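Local coordinates for putative uncharacterized protein (Pyrococcus furiosus, PDB 3VR0) that acts as an archaeal proteasome activator of the PAC2 family, a homologue of proteasome assembly chaperones, at residues Y25-I30 with Q131-R136; D32-E37 with T135-T140; N87-W92 with D101-T106; K18-V23 with A63-P68. All blocks are in the same frame, centred on the assembly; numbering follows the deposited sequence.

Four contacts span six neighbouring strands of one mixed sheet, from the outermost strand 21-24 inwards, and the loops at its rim. Along the chain they open in the order 4, 1, 2, 3; contact 4 closes before contact 3 opens, and contact 3 lies wholly between the segments of contacts 1 and 2. Across the sheet the strands run 21-24, 60-66, 87-92, 102-107, 34-37, 137-145, so contacts 4, 3 and 2 follow one another, with centres about 15 Å and 9 Å apart. Contact 1, about 11 Å from contact 2 between centres, joins the loops leading into that contact's strands. In this PAC2-family protein a local hairpin thus sits between strand pairs brought together from about 40 and 98 residues apart.

Contact 1. Residues Y25-I30 with Q131-R136; sequences YERPDI and QEFGTR
OE1 of E132 is gripped by two nitrogens of one guanidinium: R27 NH2 gives the stronger bond at 2.8 Å, and R27 NH1 adds a weak one at 3.1 Å. NH2 meets OE1 nearly along its C-O axis and within the guanidinium plane; carboxylate and guanidinium are themselves almost coplanar, 20° apart. R27 gets there by bending at chi2 and chi3, while E132 runs extended beyond CG. F133 CZ lies over one face of the same guanidinium, toward its rim, 3.9 Å from R27 NH1. F133 sits in a type I beta turn, Q131 to G134, that leads from helix 116-131 towards strand 137-145, and its ring reaches across to the loop between strands 21-24 and 34-37. There P28 CD approaches F133 CE1 at 3.6 Å, and I30 CG1 packs against F133 CD1. F129 of helix 116-131 also meets the F133 ring edge-to-face.

Contact 2. Residues D32-E37 with T135-T140; sequences DPIFIE and TREIIT
Parallel pairing of strands 34-37 and 137-145, inside the mixed sheet of the PAC2-family fold, is the framework here. Three backbone bonds stitch it: F35 N to E137 O, I139 N to F35 O at 2.8 Å, and E37 N to I139 O. On one face I34 CG2 meets I139 CG1 at 3.7 Å, and I34 lies alongside E137, whose carboxylate is held by R100 and Y168. On the other, F35 holds CG anti to the backbone N (chi1 -177°), carrying its ring away while CB rests 3.6 Å from T135 CG2. Ahead of the strands, R136 grips D32 side-on. R136 NE reaches D32 OD1 at 2.8 Å, in the guanidinium plane but from above the carboxylate plane; R136 NH2 uses the syn lone pair of D32 OD2 at 3.0 Å. The two planes stand 48° apart, so the fit is twisted. An alanine in place of D32 would remove both acceptors and would probably leave the R136 guanidinium less well fixed. Beside the buried strand pair, this two-nitrogen salt bridge between partly exposed D32 and exposed R136 probably helps to fix the loops preceding both strands.

Contact 3. Residues N87-W92 with D101-T106; sequences NEFYYW and DLIIVT
F89 leaves its strand with CG anti to the carbonyl carbon (chi1 -66°), so that the ring lies side by side with V105, its cross-strand partner in a non-hydrogen-bonded pair. From CB and CG the ring first meets the neighbouring strand at CD1, which touches V105 CB and, near the ring plane, has I103 CG2 at 3.7 Å along its edge. CE1 rests against V105 CB and CG2, and CZ, the tip, approaches V105 CG2 at 4.1 Å. That methyl stands over the centre of the face, 12° off the ring normal, which makes a true CH-pi contact. F129 of helix 116-131 meets the same ring edge-to-face, and M126 adds to the cover.

The face bearing Y90 and W92 is packed differently. W92, with CG anti to the backbone N, lies alongside L102 and brings CE3 to 4.0 Å from L102 CD1, while helix 45-57 adds L57 to the packing on W92. Y90 OH donates to E88 OE1 at 2.8 Å from above the carboxylate plane, and K61 binds OE2 of that carboxylate.

Six backbone bonds tie the strands in three hydrogen-bonded pairs, E88 with T106, Y90 with I104 and W92 with L102. E88 N to T106 O is the shortest, at 2.7 Å. This ladder, with the F89, I103 and V105 face on helix 116-131 and the Y90, W92 and I104 face on helix 45-57, is that of an antiparallel beta hairpin within a helix-flanked sheet.

Contact 4. Residues K18-V23 with A63-P68; sequences KETTIV and AELYSP
Side chains cross obliquely rather than stack where strand 21-24, outermost in the sheet within this chain, lies antiparallel to strand 60-66. I22 slants across L65 on one face, I22 CG1 meeting L65 CD1 at 3.9 Å, and I22 CG2 lies 3.9 Å from A63 CB. On the opposite face V23 holds CG2 anti to the carbonyl carbon and presents it to the edge of the Y66 ring, close to the ring plane, 3.9 Å from Y66 CE2. Beyond the ladder T20 splits its two branches: CG2, anti to the backbone N, lies obliquely against L65 CD2 at 3.6 Å, whereas OG1 accepts a hydrogen bond from S67 OG at 2.8 Å. E121 of helix 116-131, a gold ligand together with H69, hydrogen-bonds to T20 OG1 as well, and S67 OG also bonds to the backbone of H69. A valine in place of T20 would lose the hydroxyl and is likely to loosen the hold on S67 and on the E121 carboxylate.

P68 CD closes over the backbone at T20 N, 3.6 Å away, and F120 of the second subunit packs on P68. Four main-chain bonds, between T21 and Y66 and between V23 and E64, hold the strands; T21 N to Y66 O runs nearly along the C=O axis. The chemistry is thus divided: backbone bonds and apolar contacts align the strands, and a short hydroxyl relay ties their ends to the acidic side chain of the neighbouring helix.

Contact 1. Residues Y25-I30 with Q131-R136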
loop_
_atom_site.group_PDB
_atom_site.type_symbol
_atom_site.label_atom_id
_atom_site.label_comp_id
_atom_site.label_asym_id
_atom_site.label_seq_id
_atom_site.Cartn_x
_atom_site.Cartn_y
_atom_site.Cartn_z
ATOM N N TYR C 25 28.683 4.866 12.760
ATOM C CA TYR C 25 29.827 4.253 13.413
ATOM C C TYR C 25 30.730 5.279 14.101
ATOM O O TYR C 25 31.197 5.011 15.196
ATOM C CB TYR C 25 30.589 3.331 12.450
ATOM C CG TYR C 25 29.651 2.215 11.984
ATOM C CD1 TYR C 25 28.988 1.404 12.927
ATOM C CD2 TYR C 25 29.394 1.999 10.617
ATOM C CE1 TYR C 25 28.115 0.400 12.522
ATOM C CE2 TYR C 25 28.535 1.014 10.201
ATOM C CZ TYR C 25 27.888 0.207 11.156
ATOM O OH TYR C 25 27.021 -0.789 10.752
ATOM N N GLU C 26 30.919 6.443 13.465
ATOM C CA GLU C 26 31.676 7.558 14.033
ATOM C C GLU C 26 31.195 8.832 13.368
ATOM O O GLU C 26 30.591 8.802 12.290
ATOM C CB GLU C 26 33.184 7.365 13.723
ATOM C CG GLU C 26 33.463 7.378 12.200
ATOM C CD GLU C 26 34.942 7.465 11.833
ATOM O OE1 GLU C 26 35.674 8.265 12.465
ATOM O OE2 GLU C 26 35.361 6.704 10.919
ATOM N N ARG C 27 31.538 9.952 13.963
ATOM C CA ARG C 27 31.377 11.246 13.382
ATOM C C ARG C 27 32.671 11.735 12.740
ATOM O O ARG C 27 33.581 12.231 13.439
ATOM C CB ARG C 27 30.993 12.239 14.446
ATOM C CG ARG C 27 29.831 11.750 15.334
ATOM C CD ARG C 27 28.810 12.883 15.272
ATOM N NE ARG C 27 27.556 12.233 15.099
ATOM C CZ ARG C 27 26.501 12.787 14.566
ATOM N NH1 ARG C 27 26.546 14.032 14.114
ATOM N NH2 ARG C 27 25.426 12.041 14.461
ATOM N N PRO C 28 32.728 11.700 11.411
ATOM C CA PRO C 28 33.955 12.077 10.703
ATOM C C PRO C 28 34.223 13.558 10.780
ATOM O O PRO C 28 33.307 14.424 10.961
ATOM C CB PRO C 28 33.693 11.628 9.237
ATOM C CG PRO C 28 32.488 10.615 9.363
ATOM C CD PRO C 28 31.675 11.249 10.481
ATOM N N ASP C 29 35.500 13.832 10.621
ATOM C CA ASP C 29 36.050 15.155 10.740
ATOM C C ASP C 29 35.913 15.800 9.377
ATOM O O ASP C 29 36.912 15.952 8.624
ATOM C CB ASP C 29 37.534 15.057 11.176
ATOM C CG ASP C 29 38.192 16.427 11.269
ATOM O OD1 ASP C 29 37.440 17.399 11.369
ATOM O OD2 ASP C 29 39.438 16.519 11.253
ATOM N N ILE C 30 34.681 16.180 9.027
ATOM C CA ILE C 30 34.471 16.736 7.706
ATOM C C ILE C 30 33.662 17.948 7.835
ATOM O O ILE C 30 32.931 18.084 8.796
ATOM C CB ILE C 30 33.772 15.752 6.736
ATOM C CG1 ILE C 30 32.324 15.344 7.204
ATOM C CG2 ILE C 30 34.702 14.605 6.489
ATOM C CD1 ILE C 30 31.753 14.104 6.413
ATOM N N GLN C 131 22.863 16.768 6.690
ATOM C CA GLN C 131 22.846 18.100 7.254
ATOM C C GLN C 131 23.470 18.192 8.665
ATOM O O GLN C 131 23.893 19.264 9.062
ATOM C CB GLN C 131 21.422 18.668 7.299
ATOM C CG GLN C 131 20.826 19.079 5.942
ATOM C CD GLN C 131 19.435 19.701 6.133
ATOM O OE1 GLN C 131 18.474 19.022 6.514
ATOM N NE2 GLN C 131 19.339 20.991 5.897
ATOM N N GLU C 132 23.536 17.095 9.410
ATOM C CA GLU C 132 24.267 17.154 10.668
ATOM C C GLU C 132 25.733 17.494 10.451
ATOM O O GLU C 132 26.356 17.967 11.377
ATOM C CB GLU C 132 24.151 15.862 11.470
ATOM C CG GLU C 132 22.716 15.540 11.866
ATOM C CD GLU C 132 22.629 14.240 12.611
ATOM O OE1 GLU C 132 23.685 13.622 12.975
ATOM O OE2 GLU C 132 21.487 13.839 12.863
ATOM N N PHE C 133 26.262 17.294 9.235
ATOM C CA PHE C 133 27.680 17.565 8.929
ATOM C C PHE C 133 27.863 18.858 8.183
ATOM O O PHE C 133 28.927 19.140 7.660
ATOM C CB PHE C 133 28.305 16.371 8.197
ATOM C CG PHE C 133 28.271 15.143 9.019
ATOM C CD1 PHE C 133 29.276 14.899 9.973
ATOM C CD2 PHE C 133 27.160 14.280 8.958
ATOM C CE1 PHE C 133 29.180 13.764 10.825
ATOM C CE2 PHE C 133 27.074 13.154 9.763
ATOM C CZ PHE C 133 28.083 12.899 10.702
ATOM N N GLY C 134 26.798 19.647 8.122
ATOM C CA GLY C 134 26.841 20.903 7.418
ATOM C C GLY C 134 26.646 20.799 5.911
ATOM O O GLY C 134 26.922 21.763 5.227
ATOM N N THR C 135 26.235 19.651 5.370
ATOM C CA THR C 135 25.983 19.506 3.912
ATOM C C THR C 135 24.915 20.458 3.385
ATOM O O THR C 135 23.828 20.582 3.989
ATOM C CB THR C 135 25.507 18.106 3.563
ATOM O OG1 THR C 135 26.401 17.162 4.151
ATOM C CG2 THR C 135 25.444 17.897 2.023
ATOM N N ARG C 136 25.245 21.145 2.289
ATOM C CA ARG C 136 24.321 22.074 1.623
ATOM C C ARG C 136 24.109 21.619 0.205
ATOM O O ARG C 136 23.091 21.907 -0.382
ATOM C CB ARG C 136 24.889 23.524 1.587
ATOM C CG ARG C 136 25.143 24.150 3.015
ATOM C CD ARG C 136 25.988 25.466 2.949
ATOM N NE ARG C 136 27.245 25.235 2.208
ATOM C CZ ARG C 136 27.619 25.920 1.126
ATOM N NH1 ARG C 136 26.861 26.948 0.695
ATOM N NH2 ARG C 136 28.753 25.594 0.495
#

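Contact 2. Residues D32-E37 with T135-T140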
loop_
_atom_site.group_PDB
_atom_site.type_symbol
_atom_site.label_atom_id
_atom_site.label_comp_id
_atom_site.label_asym_id
_atom_site.label_seq_id
_atom_site.Cartn_x
_atom_site.Cartn_y
_atom_site.Cartn_z
ATOM N N ASP C 32 31.169 20.946 5.558
ATOM C CA ASP C 32 30.533 21.470 4.363
ATOM C C ASP C 32 30.751 20.492 3.211
ATOM O O ASP C 32 31.091 20.919 2.134
ATOM C CB ASP C 32 31.137 22.847 3.997
ATOM C CG ASP C 32 30.338 23.575 2.921
ATOM O OD1 ASP C 32 29.148 23.252 2.724
ATOM O OD2 ASP C 32 30.896 24.488 2.266
ATOM N N PRO C 33 30.556 19.186 3.446
ATOM C CA PRO C 33 30.844 18.271 2.362
ATOM C C PRO C 33 29.822 18.345 1.225
ATOM O O PRO C 33 28.724 18.953 1.359
ATOM C CB PRO C 33 30.809 16.915 3.044
ATOM C CG PRO C 33 29.856 17.107 4.211
ATOM C CD PRO C 33 29.978 18.504 4.627
ATOM N N ILE C 34 30.185 17.780 0.085
ATOM C CA ILE C 34 29.212 17.618 -0.980
ATOM C C ILE C 34 28.677 16.204 -0.777
ATOM O O ILE C 34 29.465 15.279 -0.528
ATOM C CB ILE C 34 29.830 17.844 -2.390
ATOM C CG1 ILE C 34 30.225 19.343 -2.577
ATOM C CG2 ILE C 34 28.849 17.385 -3.517
ATOM C CD1 ILE C 34 31.106 19.619 -3.801
ATOM N N PHE C 35 27.344 16.065 -0.824
ATOM C CA PHE C 35 26.683 14.761 -0.756
ATOM C C PHE C 35 26.519 14.144 -2.140
ATOM O O PHE C 35 25.802 14.661 -2.974
ATOM C CB PHE C 35 25.310 14.967 -0.076
ATOM C CG PHE C 35 24.499 13.704 0.140
ATOM C CD1 PHE C 35 25.103 12.489 0.349
ATOM C CD2 PHE C 35 23.084 13.776 0.214
ATOM C CE1 PHE C 35 24.349 11.332 0.571
ATOM C CE2 PHE C 35 22.326 12.608 0.429
ATOM C CZ PHE C 35 22.951 11.400 0.606
ATOM N N ILE C 36 27.111 12.998 -2.374
ATOM C CA ILE C 36 27.020 12.373 -3.653
ATOM C C ILE C 36 26.211 11.075 -3.591
ATOM O O ILE C 36 26.493 10.212 -2.739
ATOM C CB ILE C 36 28.414 12.019 -4.205
ATOM C CG1 ILE C 36 29.290 13.277 -4.277
ATOM C CG2 ILE C 36 28.309 11.436 -5.662
ATOM C CD1 ILE C 36 30.659 12.973 -4.806
ATOM N N GLU C 37 25.231 10.931 -4.513
ATOM C CA GLU C 37 24.317 9.753 -4.497
ATOM C C GLU C 37 24.472 8.854 -5.720
ATOM O O GLU C 37 24.358 9.315 -6.861
ATOM C CB GLU C 37 22.855 10.170 -4.331
ATOM C CG GLU C 37 21.855 8.985 -4.479
ATOM C CD GLU C 37 21.441 8.739 -5.923
ATOM O OE1 GLU C 37 21.469 9.697 -6.699
ATOM O OE2 GLU C 37 21.149 7.589 -6.325
ATOM N N THR C 135 26.235 19.651 5.370
ATOM C CA THR C 135 25.983 19.506 3.912
ATOM C C THR C 135 24.915 20.458 3.385
ATOM O O THR C 135 23.828 20.582 3.989
ATOM C CB THR C 135 25.507 18.106 3.563
ATOM O OG1 THR C 135 26.401 17.162 4.151
ATOM C CG2 THR C 135 25.444 17.897 2.023
ATOM N N ARG C 136 25.245 21.145 2.289
ATOM C CA ARG C 136 24.321 22.074 1.623
ATOM C C ARG C 136 24.109 21.619 0.205
ATOM O O ARG C 136 23.091 21.907 -0.382
ATOM C CB ARG C 136 24.889 23.524 1.587
ATOM C CG ARG C 136 25.143 24.150 3.015
ATOM C CD ARG C 136 25.988 25.466 2.949
ATOM N NE ARG C 136 27.245 25.235 2.208
ATOM C CZ ARG C 136 27.619 25.920 1.126
ATOM N NH1 ARG C 136 26.861 26.948 0.695
ATOM N NH2 ARG C 136 28.753 25.594 0.495
ATOM N N GLU C 137 25.106 20.925 -0.347
ATOM C CA GLU C 137 25.245 20.766 -1.776
ATOM C C GLU C 137 25.207 19.275 -2.113
ATOM O O GLU C 137 25.851 18.464 -1.435
ATOM C CB GLU C 137 26.580 21.358 -2.267
ATOM C CG GLU C 137 26.629 21.473 -3.816
ATOM C CD GLU C 137 27.903 22.203 -4.361
ATOM O OE1 GLU C 137 28.588 22.857 -3.561
ATOM O OE2 GLU C 137 28.223 22.062 -5.569
ATOM N N ILE C 138 24.467 18.932 -3.166
ATOM C CA ILE C 138 24.169 17.537 -3.492
ATOM C C ILE C 138 24.465 17.269 -4.941
ATOM O O ILE C 138 24.080 18.053 -5.772
ATOM C CB ILE C 138 22.676 17.258 -3.256
ATOM C CG1 ILE C 138 22.300 17.490 -1.806
ATOM C CG2 ILE C 138 22.301 15.836 -3.611
ATOM C CD1 ILE C 138 20.744 17.776 -1.568
ATOM N N ILE C 139 25.089 16.139 -5.265
ATOM C CA ILE C 139 25.228 15.764 -6.653
ATOM C C ILE C 139 24.629 14.373 -6.786
ATOM O O ILE C 139 25.032 13.477 -6.073
ATOM C CB ILE C 139 26.738 15.721 -7.053
ATOM C CG1 ILE C 139 27.377 17.126 -6.912
ATOM C CG2 ILE C 139 26.866 15.229 -8.473
ATOM C CD1 ILE C 139 28.906 17.125 -7.311
ATOM N N THR C 140 23.640 14.175 -7.666
ATOM C CA THR C 140 23.115 12.809 -7.843
ATOM C C THR C 140 23.544 12.248 -9.198
ATOM O O THR C 140 23.643 12.961 -10.163
ATOM C CB THR C 140 21.577 12.753 -7.693
ATOM O OG1 THR C 140 21.014 13.558 -8.695
ATOM C CG2 THR C 140 21.106 13.359 -6.327
#

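Contact 3. Residues N87-W92 with D101-T106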
loop_
_atom_site.group_PDB
_atom_site.type_symbol
_atom_site.label_atom_id
_atom_site.label_comp_id
_atom_site.label_asym_id
_atom_site.label_seq_id
_atom_site.Cartn_x
_atom_site.Cartn_y
_atom_site.Cartn_z
ATOM N N ASN C 87 21.578 0.790 2.782
ATOM C CA ASN C 87 22.419 1.735 2.060
ATOM C C ASN C 87 23.634 2.008 2.973
ATOM O O ASN C 87 23.561 1.785 4.212
ATOM C CB ASN C 87 21.681 3.045 1.764
ATOM C CG ASN C 87 20.439 2.845 0.873
ATOM O OD1 ASN C 87 19.609 3.750 0.790
ATOM N ND2 ASN C 87 20.313 1.662 0.208
ATOM N N GLU C 88 24.716 2.503 2.377
ATOM C CA GLU C 88 25.955 2.709 3.107
ATOM C C GLU C 88 26.415 4.089 2.814
ATOM O O GLU C 88 26.313 4.526 1.664
ATOM C CB GLU C 88 27.024 1.731 2.631
ATOM C CG GLU C 88 26.714 0.267 2.917
ATOM C CD GLU C 88 27.798 -0.689 2.363
ATOM O OE1 GLU C 88 28.383 -0.431 1.257
ATOM O OE2 GLU C 88 28.079 -1.710 3.044
ATOM N N PHE C 89 26.899 4.789 3.839
ATOM C CA PHE C 89 27.496 6.092 3.645
ATOM C C PHE C 89 29.016 5.986 3.844
ATOM O O PHE C 89 29.471 5.380 4.828
ATOM C CB PHE C 89 26.947 7.106 4.650
ATOM C CG PHE C 89 25.500 7.420 4.485
ATOM C CD1 PHE C 89 25.088 8.591 3.793
ATOM C CD2 PHE C 89 24.537 6.609 5.064
ATOM C CE1 PHE C 89 23.724 8.913 3.681
ATOM C CE2 PHE C 89 23.139 6.923 4.934
ATOM C CZ PHE C 89 22.747 8.057 4.262
ATOM N N TYR C 90 29.776 6.578 2.913
ATOM C CA TYR C 90 31.241 6.636 2.968
ATOM C C TYR C 90 31.649 8.091 3.012
ATOM O O TYR C 90 30.955 8.952 2.444
ATOM C CB TYR C 90 31.870 6.005 1.710
ATOM C CG TYR C 90 31.687 4.513 1.643
ATOM C CD1 TYR C 90 32.720 3.650 1.952
ATOM C CD2 TYR C 90 30.461 3.972 1.290
ATOM C CE1 TYR C 90 32.526 2.267 1.909
ATOM C CE2 TYR C 90 30.260 2.616 1.236
ATOM C CZ TYR C 90 31.281 1.771 1.552
ATOM O OH TYR C 90 31.039 0.423 1.486
ATOM N N TYR C 91 32.761 8.410 3.657
ATOM C CA TYR C 91 33.226 9.797 3.538
ATOM C C TYR C 91 34.652 9.893 2.998
ATOM O O TYR C 91 35.457 8.943 3.088
ATOM C CB TYR C 91 33.137 10.520 4.890
ATOM C CG TYR C 91 34.269 10.136 5.862
ATOM C CD1 TYR C 91 35.475 10.875 5.907
ATOM C CD2 TYR C 91 34.129 9.037 6.694
ATOM C CE1 TYR C 91 36.510 10.531 6.808
ATOM C CE2 TYR C 91 35.111 8.682 7.598
ATOM C CZ TYR C 91 36.318 9.422 7.641
ATOM O OH TYR C 91 37.272 9.034 8.540
ATOM N N TRP C 92 34.968 11.067 2.479
ATOM C CA TRP C 92 36.345 11.338 2.060
ATOM C C TRP C 92 36.690 12.696 2.594
ATOM O O TRP C 92 35.915 13.652 2.417
ATOM C CB TRP C 92 36.482 11.347 0.545
ATOM C CG TRP C 92 37.848 11.610 0.008
ATOM C CD1 TRP C 92 38.909 10.714 -0.050
ATOM C CD2 TRP C 92 38.306 12.820 -0.621
ATOM N NE1 TRP C 92 39.978 11.313 -0.690
ATOM C CE2 TRP C 92 39.646 12.601 -1.027
ATOM C CE3 TRP C 92 37.719 14.086 -0.858
ATOM C CZ2 TRP C 92 40.411 13.594 -1.685
ATOM C CZ3 TRP C 92 38.471 15.069 -1.515
ATOM C CH2 TRP C 92 39.826 14.807 -1.921
ATOM N N ASP C 101 35.422 18.135 1.080
ATOM C CA ASP C 101 35.063 16.858 1.675
ATOM C C ASP C 101 33.781 16.239 0.985
ATOM O O ASP C 101 32.902 16.997 0.477
ATOM C CB ASP C 101 34.730 17.093 3.140
ATOM C CG ASP C 101 35.952 17.578 3.981
ATOM O OD1 ASP C 101 37.128 17.413 3.551
ATOM O OD2 ASP C 101 35.699 18.150 5.056
ATOM N N LEU C 102 33.679 14.894 1.024
ATOM C CA LEU C 102 32.557 14.170 0.411
ATOM C C LEU C 102 31.876 13.247 1.384
ATOM O O LEU C 102 32.538 12.646 2.245
ATOM C CB LEU C 102 32.981 13.345 -0.813
ATOM C CG LEU C 102 33.752 14.202 -1.848
ATOM C CD1 LEU C 102 34.347 13.355 -2.954
ATOM C CD2 LEU C 102 32.850 15.336 -2.396
ATOM N N ILE C 103 30.547 13.141 1.216
ATOM C CA ILE C 103 29.775 11.981 1.677
ATOM C C ILE C 103 29.166 11.314 0.427
ATOM O O ILE C 103 28.542 11.998 -0.429
ATOM C CB ILE C 103 28.619 12.417 2.635
ATOM C CG1 ILE C 103 29.179 13.194 3.830
ATOM C CG2 ILE C 103 27.709 11.166 3.084
ATOM C CD1 ILE C 103 28.119 13.724 4.770
ATOM N N ILE C 104 29.311 9.993 0.352
ATOM C CA ILE C 104 28.853 9.262 -0.779
ATOM C C ILE C 104 27.950 8.148 -0.272
ATOM O O ILE C 104 28.328 7.405 0.608
ATOM C CB ILE C 104 30.028 8.662 -1.622
ATOM C CG1 ILE C 104 30.985 9.763 -2.071
ATOM C CG2 ILE C 104 29.456 7.868 -2.860
ATOM C CD1 ILE C 104 32.384 9.221 -2.518
ATOM N N VAL C 105 26.733 8.070 -0.798
ATOM C CA VAL C 105 25.843 6.980 -0.403
ATOM C C VAL C 105 25.682 6.044 -1.589
ATOM O O VAL C 105 25.570 6.495 -2.726
ATOM C CB VAL C 105 24.432 7.484 0.072
ATOM C CG1 VAL C 105 23.669 8.232 -1.048
ATOM C CG2 VAL C 105 23.586 6.340 0.603
ATOM N N THR C 106 25.689 4.755 -1.305
ATOM C CA THR C 106 25.279 3.727 -2.247
ATOM C C THR C 106 24.555 2.620 -1.458
ATOM O O THR C 106 24.298 2.757 -0.270
ATOM C CB THR C 106 26.497 3.185 -3.090
ATOM O OG1 THR C 106 26.017 2.400 -4.187
ATOM C CG2 THR C 106 27.482 2.319 -2.275
#

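Contact 4. Residues K18-V23 with A63-P68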
loop_
_atom_site.group_PDB
_atom_site.type_symbol
_atom_site.label_atom_id
_atom_site.label_comp_id
_atom_site.label_asym_id
_atom_site.label_seq_id
_atom_site.Cartn_x
_atom_site.Cartn_y
_atom_site.Cartn_z
ATOM N N LYS C 18 10.577 1.286 13.446
ATOM C CA LYS C 18 9.210 1.686 13.055
ATOM C C LYS C 18 9.364 2.586 11.856
ATOM O O LYS C 18 8.403 2.886 11.142
ATOM C CB LYS C 18 8.512 2.464 14.180
ATOM C CG LYS C 18 8.244 1.631 15.444
ATOM C CD LYS C 18 7.039 2.186 16.234
ATOM C CE LYS C 18 7.067 1.740 17.709
ATOM N NZ LYS C 18 6.174 2.606 18.549
ATOM N N GLU C 19 10.605 3.031 11.669
ATOM C CA GLU C 19 10.945 3.864 10.561
ATOM C C GLU C 19 12.381 3.616 10.142
ATOM O O GLU C 19 13.122 2.914 10.799
ATOM C CB GLU C 19 10.625 5.355 10.847
ATOM C CG GLU C 19 11.620 6.146 11.721
ATOM C CD GLU C 19 11.255 7.665 11.854
ATOM O OE1 GLU C 19 10.094 7.995 12.215
ATOM O OE2 GLU C 19 12.136 8.524 11.586
ATOM N N THR C 20 12.737 4.182 9.014
ATOM C CA THR C 20 14.058 4.122 8.486
ATOM C C THR C 20 15.103 4.538 9.540
ATOM O O THR C 20 14.973 5.562 10.188
ATOM C CB THR C 20 14.097 4.988 7.234
ATOM O OG1 THR C 20 13.138 4.470 6.290
ATOM C CG2 THR C 20 15.462 4.995 6.600
ATOM N N THR C 21 16.117 3.707 9.713
ATOM C CA THR C 21 17.131 3.884 10.749
ATOM C C THR C 21 18.546 3.999 10.133
ATOM O O THR C 21 18.935 3.216 9.265
ATOM C CB THR C 21 17.092 2.649 11.718
ATOM O OG1 THR C 21 15.790 2.583 12.341
ATOM C CG2 THR C 21 18.141 2.770 12.860
ATOM N N ILE C 22 19.322 4.955 10.637
ATOM C CA ILE C 22 20.720 5.063 10.317
ATOM C C ILE C 22 21.581 4.737 11.538
ATOM O O ILE C 22 21.417 5.340 12.589
ATOM C CB ILE C 22 21.064 6.469 9.765
ATOM C CG1 ILE C 22 20.186 6.759 8.550
ATOM C CG2 ILE C 22 22.599 6.553 9.467
ATOM C CD1 ILE C 22 20.299 8.088 7.983
ATOM N N VAL C 23 22.459 3.755 11.376
ATOM C CA VAL C 23 23.392 3.321 12.350
ATOM C C VAL C 23 24.719 4.017 11.987
ATOM O O VAL C 23 25.216 3.862 10.853
ATOM C CB VAL C 23 23.603 1.791 12.240
ATOM C CG1 VAL C 23 24.594 1.314 13.301
ATOM C CG2 VAL C 23 22.270 1.024 12.395
ATOM N N ALA C 63 28.495 5.037 8.130
ATOM C CA ALA C 63 27.117 4.813 8.578
ATOM C C ALA C 63 26.374 3.839 7.647
ATOM O O ALA C 63 26.722 3.705 6.488
ATOM C CB ALA C 63 26.361 6.128 8.645
ATOM N N GLU C 64 25.363 3.155 8.161
ATOM C CA GLU C 64 24.503 2.439 7.254
ATOM C C GLU C 64 23.010 2.615 7.544
ATOM O O GLU C 64 22.595 2.889 8.686
ATOM C CB GLU C 64 24.996 0.985 6.951
ATOM C CG GLU C 64 25.197 0.101 8.075
ATOM C CD GLU C 64 26.197 -1.054 7.773
ATOM O OE1 GLU C 64 26.812 -1.141 6.665
ATOM O OE2 GLU C 64 26.346 -1.894 8.681
ATOM N N LEU C 65 22.227 2.577 6.466
ATOM C CA LEU C 65 20.795 2.866 6.553
ATOM C C LEU C 65 19.997 1.585 6.360
ATOM O O LEU C 65 20.242 0.834 5.437
ATOM C CB LEU C 65 20.427 3.932 5.525
ATOM C CG LEU C 65 18.988 4.449 5.486
ATOM C CD1 LEU C 65 18.937 5.883 4.932
ATOM C CD2 LEU C 65 18.055 3.481 4.633
ATOM N N TYR C 66 19.050 1.327 7.236
ATOM C CA TYR C 66 18.128 0.242 7.035
ATOM C C TYR C 66 16.727 0.823 7.031
ATOM O O TYR C 66 16.455 1.811 7.715
ATOM C CB TYR C 66 18.225 -0.751 8.206
ATOM C CG TYR C 66 19.633 -1.375 8.356
ATOM C CD1 TYR C 66 19.988 -2.496 7.624
ATOM C CD2 TYR C 66 20.600 -0.788 9.199
ATOM C CE1 TYR C 66 21.273 -3.064 7.749
ATOM C CE2 TYR C 66 21.914 -1.345 9.340
ATOM C CZ TYR C 66 22.230 -2.468 8.624
ATOM O OH TYR C 66 23.478 -3.051 8.774
ATOM N N SER C 67 15.824 0.164 6.320
ATOM C CA SER C 67 14.460 0.656 6.201
ATOM C C SER C 67 13.424 -0.444 6.140
ATOM O O SER C 67 13.562 -1.385 5.358
ATOM C CB SER C 67 14.336 1.448 4.909
ATOM O OG SER C 67 13.029 2.007 4.874
ATOM N N PRO C 68 12.364 -0.306 6.917
ATOM C CA PRO C 68 11.217 -1.231 6.886
ATOM C C PRO C 68 10.376 -1.017 5.599
ATOM O O PRO C 68 9.431 -1.779 5.375
ATOM C CB PRO C 68 10.402 -0.828 8.149
ATOM C CG PRO C 68 10.741 0.782 8.239
ATOM C CD PRO C 68 12.233 0.720 7.992
#